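Local coordinates for penicillin-binding protein 2 (Pbp2) (Helicobacter pylori, PDB 5LP5), which probably cross-links peptidoglycan as a penicillin-binding transpeptidase and forms a complex with MreC in the core machinery of bacterial cell wall synthesis, at residues A[301-306]-A[440-445]; A[328-333]-A[358-363]; A[333-338]-A[367-372]; A[396-401]-A[459-464]; A[505-510]-A[578-583]. One frame throughout, in Å; residues are numbered along the deposited sequence.

Contact 1 (A[301-306]-A[440-445])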
# COMPACT_ATOMS: atom_id res chain seq x y z
N ARG A 301 -23.86 -12.57 -6.78
CA ARG A 301 -25.07 -13.35 -6.68
C ARG A 301 -25.86 -13.16 -5.38
O ARG A 301 -27.01 -13.59 -5.32
CB ARG A 301 -24.71 -14.82 -6.84
CG ARG A 301 -24.28 -15.16 -8.25
CD ARG A 301 -23.97 -16.65 -8.37
NE ARG A 301 -23.81 -17.07 -9.76
CZ ARG A 301 -22.73 -16.81 -10.50
NH1 ARG A 301 -21.69 -16.10 -10.02
NH2 ARG A 301 -22.70 -17.25 -11.75
N PHE A 302 -25.29 -12.54 -4.34
CA PHE A 302 -26.06 -12.29 -3.12
C PHE A 302 -26.83 -10.95 -3.13
O PHE A 302 -27.81 -10.79 -2.40
CB PHE A 302 -25.20 -12.46 -1.83
CG PHE A 302 -24.00 -11.54 -1.74
CD1 PHE A 302 -24.14 -10.21 -1.36
CD2 PHE A 302 -22.72 -12.03 -2.00
CE1 PHE A 302 -23.03 -9.37 -1.28
CE2 PHE A 302 -21.62 -11.18 -1.92
CZ PHE A 302 -21.77 -9.85 -1.55
N ALA A 303 -26.38 -10.01 -3.98
CA ALA A 303 -26.96 -8.66 -4.07
C ALA A 303 -27.40 -8.21 -5.47
O ALA A 303 -28.23 -7.31 -5.60
CB ALA A 303 -25.98 -7.64 -3.52
N ASN A 304 -26.84 -8.82 -6.52
CA ASN A 304 -27.12 -8.38 -7.90
C ASN A 304 -27.51 -9.54 -8.81
O ASN A 304 -27.05 -9.64 -9.95
CB ASN A 304 -25.90 -7.64 -8.46
CG ASN A 304 -25.64 -6.35 -7.72
OD1 ASN A 304 -24.70 -6.23 -6.94
ND2 ASN A 304 -26.51 -5.38 -7.93
N ALA A 305 -28.38 -10.40 -8.29
CA ALA A 305 -28.88 -11.57 -9.01
C ALA A 305 -30.21 -11.94 -8.41
O ALA A 305 -30.38 -11.89 -7.18
CB ALA A 305 -27.94 -12.75 -8.90
N LEU A 306 -31.15 -12.29 -9.29
CA LEU A 306 -32.53 -12.57 -8.91
C LEU A 306 -32.90 -14.04 -9.19
O LEU A 306 -32.56 -14.60 -10.23
CB LEU A 306 -33.48 -11.61 -9.66
CG LEU A 306 -33.52 -10.13 -9.22
CD1 LEU A 306 -34.24 -9.22 -10.21
CD2 LEU A 306 -34.14 -9.99 -7.83
N THR A 440 -33.46 -11.72 -3.96
CA THR A 440 -32.01 -11.84 -3.80
C THR A 440 -31.73 -12.67 -2.57
O THR A 440 -32.51 -12.65 -1.63
CB THR A 440 -31.33 -10.45 -3.63
OG1 THR A 440 -31.92 -9.72 -2.53
CG2 THR A 440 -31.42 -9.62 -4.92
N PRO A 441 -30.63 -13.44 -2.57
CA PRO A 441 -30.19 -14.11 -1.35
C PRO A 441 -30.14 -13.21 -0.13
O PRO A 441 -30.42 -13.67 0.97
CB PRO A 441 -28.81 -14.62 -1.70
CG PRO A 441 -28.92 -14.93 -3.15
CD PRO A 441 -29.85 -13.90 -3.73
N LEU A 442 -29.83 -11.93 -0.32
CA LEU A 442 -29.91 -10.97 0.79
C LEU A 442 -31.34 -10.85 1.35
O LEU A 442 -31.53 -10.88 2.57
CB LEU A 442 -29.35 -9.61 0.38
CG LEU A 442 -27.83 -9.43 0.54
CD1 LEU A 442 -27.35 -8.12 -0.09
CD2 LEU A 442 -27.37 -9.46 1.99
N GLN A 443 -32.32 -10.73 0.48
CA GLN A 443 -33.72 -10.59 0.90
C GLN A 443 -34.16 -11.77 1.75
O GLN A 443 -34.79 -11.58 2.82
CB GLN A 443 -34.65 -10.40 -0.32
CG GLN A 443 -34.60 -8.97 -0.86
CD GLN A 443 -35.38 -8.74 -2.14
OE1 GLN A 443 -35.48 -9.62 -3.00
NE2 GLN A 443 -35.93 -7.54 -2.27
N VAL A 444 -33.81 -12.98 1.30
CA VAL A 444 -34.18 -14.22 2.00
C VAL A 444 -33.55 -14.26 3.40
O VAL A 444 -34.21 -14.63 4.37
CB VAL A 444 -33.73 -15.46 1.21
CG1 VAL A 444 -34.05 -16.74 1.96
CG2 VAL A 444 -34.40 -15.48 -0.16
N LEU A 445 -32.28 -13.86 3.48
CA LEU A 445 -31.52 -13.78 4.73
C LEU A 445 -32.13 -12.81 5.74
O LEU A 445 -32.30 -13.17 6.92
CB LEU A 445 -30.08 -13.35 4.44
CG LEU A 445 -29.17 -13.07 5.65
CD1 LEU A 445 -28.66 -14.34 6.29
CD2 LEU A 445 -28.01 -12.20 5.23
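A capping box opens helix 441-453 of the transpeptidase domain, and the loop 301-306 lies against this first turn. The box is reciprocal: T440 OG1 accepts from Q443 N at 3.2 Å, while Q443 OE1 takes T440 N at 3.1 Å from above its carbonyl plane. The T440 hydroxyl can do this because it sits between the backbone N and the carbonyl carbon (chi1 55°). One further amide of the same turn is met by the loop, since L442 N donates to F302 O over 3.1 Å, bent to 145° at the hydrogen but within the carbonyl plane of F302. The buried side of the contact surrounds that bond. L442 CD1 lies 3.7 Å from A303 CB and reaches the F302 ring at its edge, near the ring plane, the two side chains running side by side in the same direction. P441 turns its ring toward R301 O, whereas the R301 guanidinium leads off to a salt bridge with E563 and a hydrogen bond to Y295 O. Beyond P441, L561 and W544 place the helix on the central antiparallel sheet. The other end of the loop is looser: L306 is partly exposed, its side chain crosses T440 obliquely, and it touches the segment through one methyl, CD2, 4.0 Å from T440 CG2.

Contact 2 (A[328-333]-A[358-363])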
# COMPACT_ATOMS: atom_id res chain seq x y z
N THR A 328 -56.49 -20.44 12.03
CA THR A 328 -55.35 -20.52 12.94
C THR A 328 -54.29 -21.53 12.47
O THR A 328 -54.48 -22.28 11.50
CB THR A 328 -55.75 -20.94 14.37
OG1 THR A 328 -56.24 -22.29 14.35
CG2 THR A 328 -56.79 -20.00 14.95
N GLU A 329 -53.17 -21.51 13.18
CA GLU A 329 -52.06 -22.41 12.93
C GLU A 329 -52.50 -23.87 12.97
O GLU A 329 -51.90 -24.70 12.30
CB GLU A 329 -50.89 -22.15 13.90
CG GLU A 329 -51.20 -22.17 15.40
CD GLU A 329 -51.59 -20.80 15.95
OE1 GLU A 329 -52.17 -19.98 15.22
OE2 GLU A 329 -51.33 -20.56 17.14
N ASN A 330 -53.57 -24.15 13.71
CA ASN A 330 -54.06 -25.53 13.88
C ASN A 330 -55.17 -25.93 12.92
O ASN A 330 -55.56 -27.09 12.88
CB ASN A 330 -54.57 -25.71 15.30
CG ASN A 330 -53.59 -25.22 16.32
OD1 ASN A 330 -52.50 -25.77 16.43
ND2 ASN A 330 -53.96 -24.19 17.06
N THR A 331 -55.69 -24.96 12.17
CA THR A 331 -56.66 -25.27 11.14
C THR A 331 -56.10 -26.34 10.22
O THR A 331 -55.10 -26.13 9.52
CB THR A 331 -57.00 -24.02 10.33
OG1 THR A 331 -57.38 -22.97 11.24
CG2 THR A 331 -58.11 -24.32 9.33
N THR A 332 -56.73 -27.50 10.27
CA THR A 332 -56.28 -28.65 9.52
C THR A 332 -57.23 -28.85 8.35
O THR A 332 -58.45 -28.72 8.50
CB THR A 332 -56.28 -29.92 10.41
OG1 THR A 332 -55.68 -29.62 11.68
CG2 THR A 332 -55.53 -31.06 9.75
N ILE A 333 -56.68 -29.14 7.17
CA ILE A 333 -57.49 -29.42 5.98
C ILE A 333 -56.89 -30.57 5.18
O ILE A 333 -55.70 -30.85 5.30
CB ILE A 333 -57.64 -28.17 5.08
CG1 ILE A 333 -56.28 -27.76 4.49
CG2 ILE A 333 -58.27 -27.02 5.86
CD1 ILE A 333 -56.33 -26.60 3.51
N ASN A 358 -51.97 -29.15 8.82
CA ASN A 358 -52.19 -27.80 9.35
C ASN A 358 -51.05 -26.89 8.87
O ASN A 358 -50.27 -27.28 7.99
CB ASN A 358 -52.25 -27.85 10.88
CG ASN A 358 -51.04 -28.55 11.49
OD1 ASN A 358 -49.92 -28.39 11.01
ND2 ASN A 358 -51.27 -29.32 12.54
N LEU A 359 -50.94 -25.70 9.44
CA LEU A 359 -49.81 -24.79 9.13
C LEU A 359 -48.44 -25.40 9.50
O LEU A 359 -47.55 -25.48 8.66
CB LEU A 359 -49.99 -23.43 9.83
CG LEU A 359 -49.39 -22.20 9.13
CD1 LEU A 359 -49.80 -20.90 9.82
CD2 LEU A 359 -47.88 -22.23 9.04
N TYR A 360 -48.30 -25.84 10.75
CA TYR A 360 -47.05 -26.48 11.23
C TYR A 360 -46.57 -27.55 10.24
O TYR A 360 -45.39 -27.61 9.89
CB TYR A 360 -47.21 -27.13 12.63
CG TYR A 360 -47.54 -26.20 13.80
CD1 TYR A 360 -46.54 -25.69 14.62
CD2 TYR A 360 -48.86 -25.88 14.11
CE1 TYR A 360 -46.85 -24.85 15.68
CE2 TYR A 360 -49.17 -25.05 15.17
CZ TYR A 360 -48.16 -24.54 15.95
OH TYR A 360 -48.48 -23.72 17.00
N LYS A 361 -47.50 -28.40 9.79
CA LYS A 361 -47.15 -29.54 8.96
C LYS A 361 -46.87 -29.14 7.50
O LYS A 361 -46.03 -29.75 6.82
CB LYS A 361 -48.27 -30.60 9.01
CG LYS A 361 -47.86 -31.93 8.38
CD LYS A 361 -48.98 -32.94 8.35
CE LYS A 361 -48.80 -33.87 7.16
NZ LYS A 361 -49.96 -34.76 6.89
N ALA A 362 -47.58 -28.11 7.04
CA ALA A 362 -47.40 -27.59 5.68
C ALA A 362 -46.01 -26.96 5.50
O ALA A 362 -45.39 -27.08 4.43
CB ALA A 362 -48.50 -26.59 5.34
N ILE A 363 -45.56 -26.28 6.55
CA ILE A 363 -44.21 -25.76 6.61
C ILE A 363 -43.23 -26.93 6.64
O ILE A 363 -42.31 -27.02 5.81
CB ILE A 363 -43.98 -24.89 7.87
CG1 ILE A 363 -44.82 -23.61 7.81
CG2 ILE A 363 -42.50 -24.56 8.00
CD1 ILE A 363 -44.66 -22.70 9.01
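The Y360 ring and the side chains of E329 and N330 run side by side in the same direction, but with different tilts. The N330 amide is turned 21° from the ring plane and brings OD1 to 3.6 Å from Y360 CE2; the E329 carboxylate stands at 59°. The first torsion of E329, in the crowded position between its backbone N and carbonyl carbon (chi1 54°), puts CG 3.5 Å from Y360 CE2; the bend at chi2 then directs the carboxylate, whose OE1 makes a salt bridge with K480. At the backbone, the type I turn T328-T331 meets the start of a helix. E329 O accepts from L359 N at 3.2 Å, and T331 O receives a CA-H...O contact from N358 CA at 3.4 Å. N358 is the N-cap, its OD1 accepting from K361 N at 2.7 Å. Helix 359-364 sits among three others: L359 and Y360 rest on helix 475-493, L359 also touches L322 of helix 314-324 and Y370 of helix 369-377, while I333 pairs through its backbone with S357 of strand 356-357.

Contact 3 (A[333-338]-A[367-372])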
# COMPACT_ATOMS: atom_id res chain seq x y z
N ILE A 333 -56.68 -29.14 7.17
CA ILE A 333 -57.49 -29.42 5.98
C ILE A 333 -56.89 -30.57 5.18
O ILE A 333 -55.70 -30.85 5.30
CB ILE A 333 -57.64 -28.17 5.08
CG1 ILE A 333 -56.28 -27.76 4.49
CG2 ILE A 333 -58.27 -27.02 5.86
CD1 ILE A 333 -56.33 -26.60 3.51
N PRO A 334 -57.72 -31.25 4.37
CA PRO A 334 -57.22 -32.37 3.55
C PRO A 334 -56.27 -31.95 2.41
O PRO A 334 -56.53 -31.00 1.69
CB PRO A 334 -58.50 -33.02 3.00
CG PRO A 334 -59.58 -32.00 3.17
CD PRO A 334 -59.18 -31.12 4.31
N THR A 335 -55.16 -32.67 2.27
CA THR A 335 -54.10 -32.31 1.34
C THR A 335 -53.80 -33.45 0.37
O THR A 335 -52.88 -34.25 0.59
CB THR A 335 -52.82 -31.92 2.10
OG1 THR A 335 -53.10 -30.80 2.94
CG2 THR A 335 -51.69 -31.54 1.15
N PRO A 336 -54.56 -33.53 -0.72
CA PRO A 336 -54.35 -34.52 -1.77
C PRO A 336 -53.17 -34.18 -2.68
O PRO A 336 -52.58 -33.10 -2.54
CB PRO A 336 -55.65 -34.47 -2.57
CG PRO A 336 -56.18 -33.10 -2.34
CD PRO A 336 -55.78 -32.73 -0.95
N PRO A 337 -52.82 -35.10 -3.61
CA PRO A 337 -51.73 -34.89 -4.56
C PRO A 337 -51.87 -33.63 -5.42
O PRO A 337 -50.88 -33.10 -5.89
CB PRO A 337 -51.79 -36.14 -5.45
CG PRO A 337 -52.39 -37.18 -4.58
CD PRO A 337 -53.39 -36.46 -3.72
N PHE A 338 -53.09 -33.16 -5.62
CA PHE A 338 -53.34 -31.97 -6.42
C PHE A 338 -54.71 -31.39 -6.09
O PHE A 338 -55.45 -31.96 -5.28
CB PHE A 338 -53.25 -32.31 -7.92
CG PHE A 338 -54.28 -33.32 -8.39
CD1 PHE A 338 -55.54 -32.91 -8.82
CD2 PHE A 338 -53.97 -34.68 -8.44
CE1 PHE A 338 -56.47 -33.83 -9.25
CE2 PHE A 338 -54.91 -35.61 -8.87
CZ PHE A 338 -56.16 -35.18 -9.27
N VAL A 367 -45.35 -28.49 1.94
CA VAL A 367 -46.60 -28.89 1.28
C VAL A 367 -47.17 -27.73 0.47
O VAL A 367 -47.22 -26.59 0.94
CB VAL A 367 -47.67 -29.35 2.28
CG1 VAL A 367 -48.98 -29.68 1.57
CG2 VAL A 367 -47.20 -30.57 3.04
N ASP A 368 -47.64 -28.04 -0.75
CA ASP A 368 -48.08 -27.02 -1.69
C ASP A 368 -49.58 -26.73 -1.57
O ASP A 368 -49.99 -25.57 -1.63
CB ASP A 368 -47.72 -27.45 -3.12
CG ASP A 368 -46.21 -27.37 -3.41
OD1 ASP A 368 -45.48 -26.58 -2.77
OD2 ASP A 368 -45.72 -28.09 -4.30
N VAL A 369 -50.39 -27.77 -1.38
CA VAL A 369 -51.86 -27.62 -1.47
C VAL A 369 -52.48 -26.77 -0.36
O VAL A 369 -53.44 -26.05 -0.61
CB VAL A 369 -52.58 -28.98 -1.57
CG1 VAL A 369 -54.09 -28.81 -1.43
CG2 VAL A 369 -52.27 -29.64 -2.90
N TYR A 370 -51.93 -26.84 0.85
CA TYR A 370 -52.43 -26.00 1.95
C TYR A 370 -52.47 -24.54 1.49
O TYR A 370 -53.44 -23.82 1.77
CB TYR A 370 -51.53 -26.15 3.18
CG TYR A 370 -51.88 -25.23 4.34
CD1 TYR A 370 -52.81 -25.62 5.31
CD2 TYR A 370 -51.29 -23.98 4.48
CE1 TYR A 370 -53.11 -24.80 6.39
CE2 TYR A 370 -51.58 -23.15 5.55
CZ TYR A 370 -52.49 -23.56 6.51
OH TYR A 370 -52.79 -22.74 7.58
N PHE A 371 -51.42 -24.12 0.78
CA PHE A 371 -51.26 -22.74 0.31
C PHE A 371 -52.07 -22.50 -0.94
O PHE A 371 -52.60 -21.42 -1.13
CB PHE A 371 -49.77 -22.41 0.08
CG PHE A 371 -48.94 -22.54 1.33
CD1 PHE A 371 -48.93 -21.54 2.29
CD2 PHE A 371 -48.19 -23.68 1.56
CE1 PHE A 371 -48.18 -21.66 3.44
CE2 PHE A 371 -47.45 -23.81 2.72
CZ PHE A 371 -47.45 -22.80 3.66
N TYR A 372 -52.19 -23.51 -1.79
CA TYR A 372 -53.11 -23.42 -2.92
C TYR A 372 -54.54 -23.12 -2.45
O TYR A 372 -55.21 -22.23 -2.98
CB TYR A 372 -53.11 -24.71 -3.76
CG TYR A 372 -51.86 -24.97 -4.60
CD1 TYR A 372 -51.17 -23.93 -5.22
CD2 TYR A 372 -51.40 -26.27 -4.80
CE1 TYR A 372 -50.04 -24.17 -5.99
CE2 TYR A 372 -50.28 -26.52 -5.57
CZ TYR A 372 -49.60 -25.47 -6.16
OH TYR A 372 -48.48 -25.72 -6.92
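I333, on the short strand 333-334, begins the contact with its CB directed toward the other segment. A chi1 of 65° puts CG1 in the crowded position between backbone N and carbonyl carbon, and an extended chi2 carries CD1 to 4.1 Å from Y370 CD1, the two side chains crossing at about a right angle. T335 makes the next approach. Its CG2, anti to the backbone N, meets V367 CG1 tip to tip at 3.3 Å and passes V369 in the opposite sense, 3.8 Å from V369 CB; its OG1 is hydrogen-bonded to S357 OG. At P336 the carbonyl does most: P336 O lies 3.5 Å from V369 CG2, with ring atom CD 4.3 Å from V369 CG1. The last touch is by backbone, F338 CA reaching V369 CG2 at 4.4 Å. Between the segments the contact is van der Waals packing, with V369 meeting T335, P336 and F338 in turn. V367 and D368 probably belong to the SxN-type motif of penicillin-recognising transpeptidases, here ending in aspartate: D368 OD1 forms a salt bridge with K314 NZ, the lysine of a probable SxxK motif at the start of helix 314-324.

Contact 4 (A[396-401]-A[459-464])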
# COMPACT_ATOMS: atom_id res chain seq x y z
N THR A 396 -32.64 -4.64 1.10
CA THR A 396 -32.28 -4.84 2.49
C THR A 396 -31.50 -3.63 3.05
O THR A 396 -31.54 -3.39 4.27
CB THR A 396 -31.45 -6.12 2.71
OG1 THR A 396 -30.21 -6.04 1.98
CG2 THR A 396 -32.23 -7.39 2.28
N GLY A 397 -30.82 -2.88 2.19
CA GLY A 397 -30.02 -1.71 2.61
C GLY A 397 -28.54 -2.00 2.85
O GLY A 397 -27.90 -1.37 3.68
N VAL A 398 -28.00 -2.95 2.10
CA VAL A 398 -26.65 -3.42 2.33
C VAL A 398 -25.71 -2.32 1.88
O VAL A 398 -26.04 -1.55 0.99
CB VAL A 398 -26.41 -4.77 1.62
CG1 VAL A 398 -26.31 -4.58 0.12
CG2 VAL A 398 -25.17 -5.46 2.15
N ASP A 399 -24.55 -2.22 2.53
CA ASP A 399 -23.57 -1.19 2.19
C ASP A 399 -22.63 -1.61 1.03
O ASP A 399 -21.40 -1.70 1.16
CB ASP A 399 -22.79 -0.73 3.45
CG ASP A 399 -22.03 -1.85 4.15
OD1 ASP A 399 -22.36 -3.03 3.98
OD2 ASP A 399 -21.08 -1.53 4.88
N LEU A 400 -23.27 -1.88 -0.11
CA LEU A 400 -22.59 -2.05 -1.39
C LEU A 400 -23.32 -1.18 -2.40
O LEU A 400 -24.41 -0.69 -2.11
CB LEU A 400 -22.65 -3.51 -1.85
CG LEU A 400 -21.83 -4.54 -1.08
CD1 LEU A 400 -22.01 -5.92 -1.71
CD2 LEU A 400 -20.37 -4.11 -1.10
N PRO A 401 -22.72 -0.98 -3.58
CA PRO A 401 -23.47 -0.29 -4.63
C PRO A 401 -24.52 -1.18 -5.33
O PRO A 401 -24.34 -2.40 -5.46
CB PRO A 401 -22.37 0.13 -5.62
CG PRO A 401 -21.06 -0.23 -4.99
CD PRO A 401 -21.35 -1.30 -4.00
N PRO A 459 -28.56 -5.92 6.78
CA PRO A 459 -27.23 -6.53 6.60
C PRO A 459 -26.23 -5.49 6.21
O PRO A 459 -26.57 -4.58 5.48
CB PRO A 459 -27.44 -7.52 5.45
CG PRO A 459 -28.91 -7.75 5.40
CD PRO A 459 -29.53 -6.45 5.80
N HIS A 460 -25.01 -5.60 6.72
CA HIS A 460 -23.97 -4.64 6.39
C HIS A 460 -22.64 -5.29 6.62
O HIS A 460 -22.57 -6.32 7.24
CB HIS A 460 -24.11 -3.33 7.17
CG HIS A 460 -24.07 -3.49 8.65
ND1 HIS A 460 -25.16 -3.91 9.39
CD2 HIS A 460 -23.08 -3.26 9.55
CE1 HIS A 460 -24.83 -3.95 10.67
NE2 HIS A 460 -23.57 -3.56 10.79
N PHE A 461 -21.59 -4.68 6.06
CA PHE A 461 -20.23 -5.19 6.16
C PHE A 461 -19.35 -4.32 7.06
O PHE A 461 -18.47 -4.82 7.75
CB PHE A 461 -19.59 -5.27 4.78
CG PHE A 461 -20.16 -6.34 3.90
CD1 PHE A 461 -19.74 -7.65 4.02
CD2 PHE A 461 -21.12 -6.04 2.96
CE1 PHE A 461 -20.26 -8.64 3.21
CE2 PHE A 461 -21.65 -7.01 2.14
CZ PHE A 461 -21.21 -8.31 2.27
N ALA A 462 -19.57 -3.01 7.05
CA ALA A 462 -18.75 -2.10 7.83
C ALA A 462 -19.15 -2.12 9.32
O ALA A 462 -20.23 -1.65 9.69
CB ALA A 462 -18.87 -0.70 7.26
N ILE A 463 -18.26 -2.62 10.18
CA ILE A 463 -18.58 -2.75 11.60
C ILE A 463 -18.99 -1.43 12.20
O ILE A 463 -19.88 -1.39 13.02
CB ILE A 463 -17.42 -3.38 12.41
CG1 ILE A 463 -17.32 -4.87 12.08
CG2 ILE A 463 -17.66 -3.20 13.91
CD1 ILE A 463 -16.21 -5.62 12.79
N ASN A 464 -18.35 -0.34 11.78
CA ASN A 464 -18.68 1.00 12.28
C ASN A 464 -19.91 1.61 11.58
O ASN A 464 -20.13 2.81 11.62
CB ASN A 464 -17.46 1.95 12.21
CG ASN A 464 -16.77 1.96 10.83
OD1 ASN A 464 -17.03 1.12 9.97
ND2 ASN A 464 -15.83 2.88 10.65
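D399, at the centre of an inverse gamma turn, grips two successive backbone amides of the loop 459-464 with one carboxylate. From CB the chain turns into the crowded position between its own N and carbonyl carbon (chi1 60°), which swings CG across to face F461 N. OD1 accepts from F461 N at 2.8 Å (147°) and also lies 3.4 Å from F461 CD2, at the edge of that ring near its plane. OD2 accepts from A462 N at 3.0 Å (153°), with a weak second bond from F461 N. The two shorter bonds both use syn lone pairs, one on each oxygen. OD2 is also hydrogen-bonded to the hydroxyl of Y195, within the sequence range of the dimerisation domain, so the bond probably ties that region to the transpeptidase domain. The two amide N-H groups pointing at this buried carboxylate would probably stabilise its ionised form. On either side of D399 in sequence, V398 CG2 and L400 CD1 converge on F461 CE2, at 3.8 and 4.0 Å respectively. T396 CB packs on P459 CD, and V398 CA makes a CA-H...O contact of 3.4 Å with P459 O.

Contact 5 (A[505-510]-A[578-583])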
# COMPACT_ATOMS: atom_id res chain seq x y z
N GLY A 505 -25.99 -34.62 12.20
CA GLY A 505 -24.55 -34.39 12.42
C GLY A 505 -24.25 -32.93 12.76
O GLY A 505 -23.18 -32.42 12.43
N SER A 506 -25.21 -32.27 13.41
CA SER A 506 -25.09 -30.85 13.77
C SER A 506 -24.92 -30.71 15.27
O SER A 506 -25.72 -31.25 16.04
CB SER A 506 -26.33 -30.05 13.34
OG SER A 506 -26.28 -28.74 13.88
N LYS A 507 -23.90 -29.97 15.69
CA LYS A 507 -23.59 -29.81 17.11
C LYS A 507 -24.57 -28.89 17.88
O LYS A 507 -24.58 -28.85 19.10
CB LYS A 507 -22.14 -29.35 17.27
CG LYS A 507 -21.17 -30.50 17.06
CD LYS A 507 -19.77 -30.10 16.60
CE LYS A 507 -18.94 -31.33 16.24
NZ LYS A 507 -18.97 -32.39 17.28
N ILE A 508 -25.42 -28.19 17.14
CA ILE A 508 -26.40 -27.28 17.72
C ILE A 508 -27.76 -27.60 17.13
O ILE A 508 -27.86 -28.24 16.07
CB ILE A 508 -26.05 -25.81 17.37
CG1 ILE A 508 -24.64 -25.45 17.81
CG2 ILE A 508 -27.05 -24.83 17.99
CD1 ILE A 508 -24.45 -25.41 19.31
N THR A 509 -28.81 -27.11 17.78
CA THR A 509 -30.16 -27.22 17.25
C THR A 509 -30.44 -26.18 16.18
O THR A 509 -30.23 -24.99 16.39
CB THR A 509 -31.22 -27.11 18.34
OG1 THR A 509 -30.88 -27.98 19.42
CG2 THR A 509 -32.56 -27.53 17.80
N LEU A 510 -30.94 -26.67 15.05
CA LEU A 510 -31.20 -25.88 13.87
C LEU A 510 -32.70 -25.74 13.59
O LEU A 510 -33.49 -26.59 13.98
CB LEU A 510 -30.53 -26.53 12.66
CG LEU A 510 -29.01 -26.43 12.54
CD1 LEU A 510 -28.43 -27.41 11.53
CD2 LEU A 510 -28.61 -25.03 12.15
N MET A 578 -21.33 -25.32 7.96
CA MET A 578 -21.16 -23.92 8.36
C MET A 578 -21.56 -23.70 9.82
O MET A 578 -20.83 -23.02 10.56
CB MET A 578 -21.96 -23.00 7.44
CG MET A 578 -21.75 -21.52 7.68
SD MET A 578 -20.03 -21.03 7.56
CE MET A 578 -19.92 -20.77 5.79
N SER A 579 -22.69 -24.26 10.25
CA SER A 579 -23.16 -24.10 11.64
C SER A 579 -22.21 -24.75 12.67
O SER A 579 -22.10 -24.27 13.82
CB SER A 579 -24.58 -24.67 11.81
OG SER A 579 -24.55 -26.08 11.80
N ASN A 580 -21.52 -25.81 12.25
CA ASN A 580 -20.48 -26.47 13.03
C ASN A 580 -19.19 -25.64 13.13
O ASN A 580 -18.54 -25.61 14.18
CB ASN A 580 -20.13 -27.83 12.43
CG ASN A 580 -21.13 -28.92 12.81
OD1 ASN A 580 -22.06 -28.70 13.59
ND2 ASN A 580 -20.92 -30.10 12.26
N LYS A 581 -18.82 -25.01 12.02
CA LYS A 581 -17.66 -24.10 12.00
C LYS A 581 -17.85 -22.92 12.98
O LYS A 581 -16.90 -22.48 13.61
CB LYS A 581 -17.43 -23.60 10.57
CG LYS A 581 -16.23 -22.68 10.35
CD LYS A 581 -14.90 -23.32 10.72
CE LYS A 581 -14.54 -24.48 9.81
NZ LYS A 581 -13.19 -24.99 10.21
N LEU A 582 -19.08 -22.42 13.12
CA LEU A 582 -19.39 -21.36 14.10
C LEU A 582 -19.31 -21.88 15.54
O LEU A 582 -19.04 -21.13 16.48
CB LEU A 582 -20.78 -20.78 13.84
CG LEU A 582 -21.02 -20.06 12.50
CD1 LEU A 582 -22.50 -19.88 12.21
CD2 LEU A 582 -20.34 -18.70 12.46
N TYR A 583 -19.57 -23.17 15.70
CA TYR A 583 -19.48 -23.86 16.98
C TYR A 583 -18.02 -24.07 17.32
O TYR A 583 -17.55 -23.68 18.38
CB TYR A 583 -20.18 -25.23 16.85
CG TYR A 583 -20.27 -26.07 18.11
CD1 TYR A 583 -21.15 -25.73 19.11
CD2 TYR A 583 -19.50 -27.22 18.27
CE1 TYR A 583 -21.24 -26.49 20.27
CE2 TYR A 583 -19.59 -27.98 19.41
CZ TYR A 583 -20.47 -27.61 20.40
OH TYR A 583 -20.58 -28.37 21.53
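S579 is the first residue of the helical segment to touch the loop: its CB lies 4.1 Å from L510 CD2, while its hydroxyl is turned back to V576 O in its own helix. N580 follows with the polar part of the contact. Its amide bridges two backbone groups of the loop, OD1 accepting from K507 N at 3.1 Å in a nearly straight bond (175°) on a lone pair, and ND2 donating to G505 O at 3.2 Å (164°) within both the carbonyl and amide planes. Bonds from both arms of the carboxamide, one accepting and one donating, fix its rotation. In the transpeptidase fold this helix, 572-584, packs against the central antiparallel sheet and helix 237-246, with S579 on L549 and M578 on A243. The loop leads into the edge strand 511-517; within the loop, S506 OG donates to I508 O at 2.7 Å. At Y583, CG anti to the backbone N sends the ring out over the loop. K507 CB sits over one face in a CH-pi contact, 3.7 Å from the Y583 ring centroid and 17° off its normal, while I508 CD1 reaches Y583 CD1 at 3.3 Å.

From the N terminus, 301-306 opens the longest loop, which contact 1 closes at the start of helix 441-453 beside the central sheet. Within that loop lie contacts 2 and 3. They cross: 328-333 meets 358-363, then 333-338 meets 367-372. The two share I333 and bring helices 359-364 and 369-377 together, where A362 O and V367 N are probably hydrogen-bonded. Segment 396-401 also starts inside the contact 1 loop but closes beyond it at 459-464, so contacts 1 and 4 cross and touch, F302 CE1 packing on L400 CD1. Contact 5 follows in series, joining the loop before strand 511-517 to the C-terminal helix 572-584.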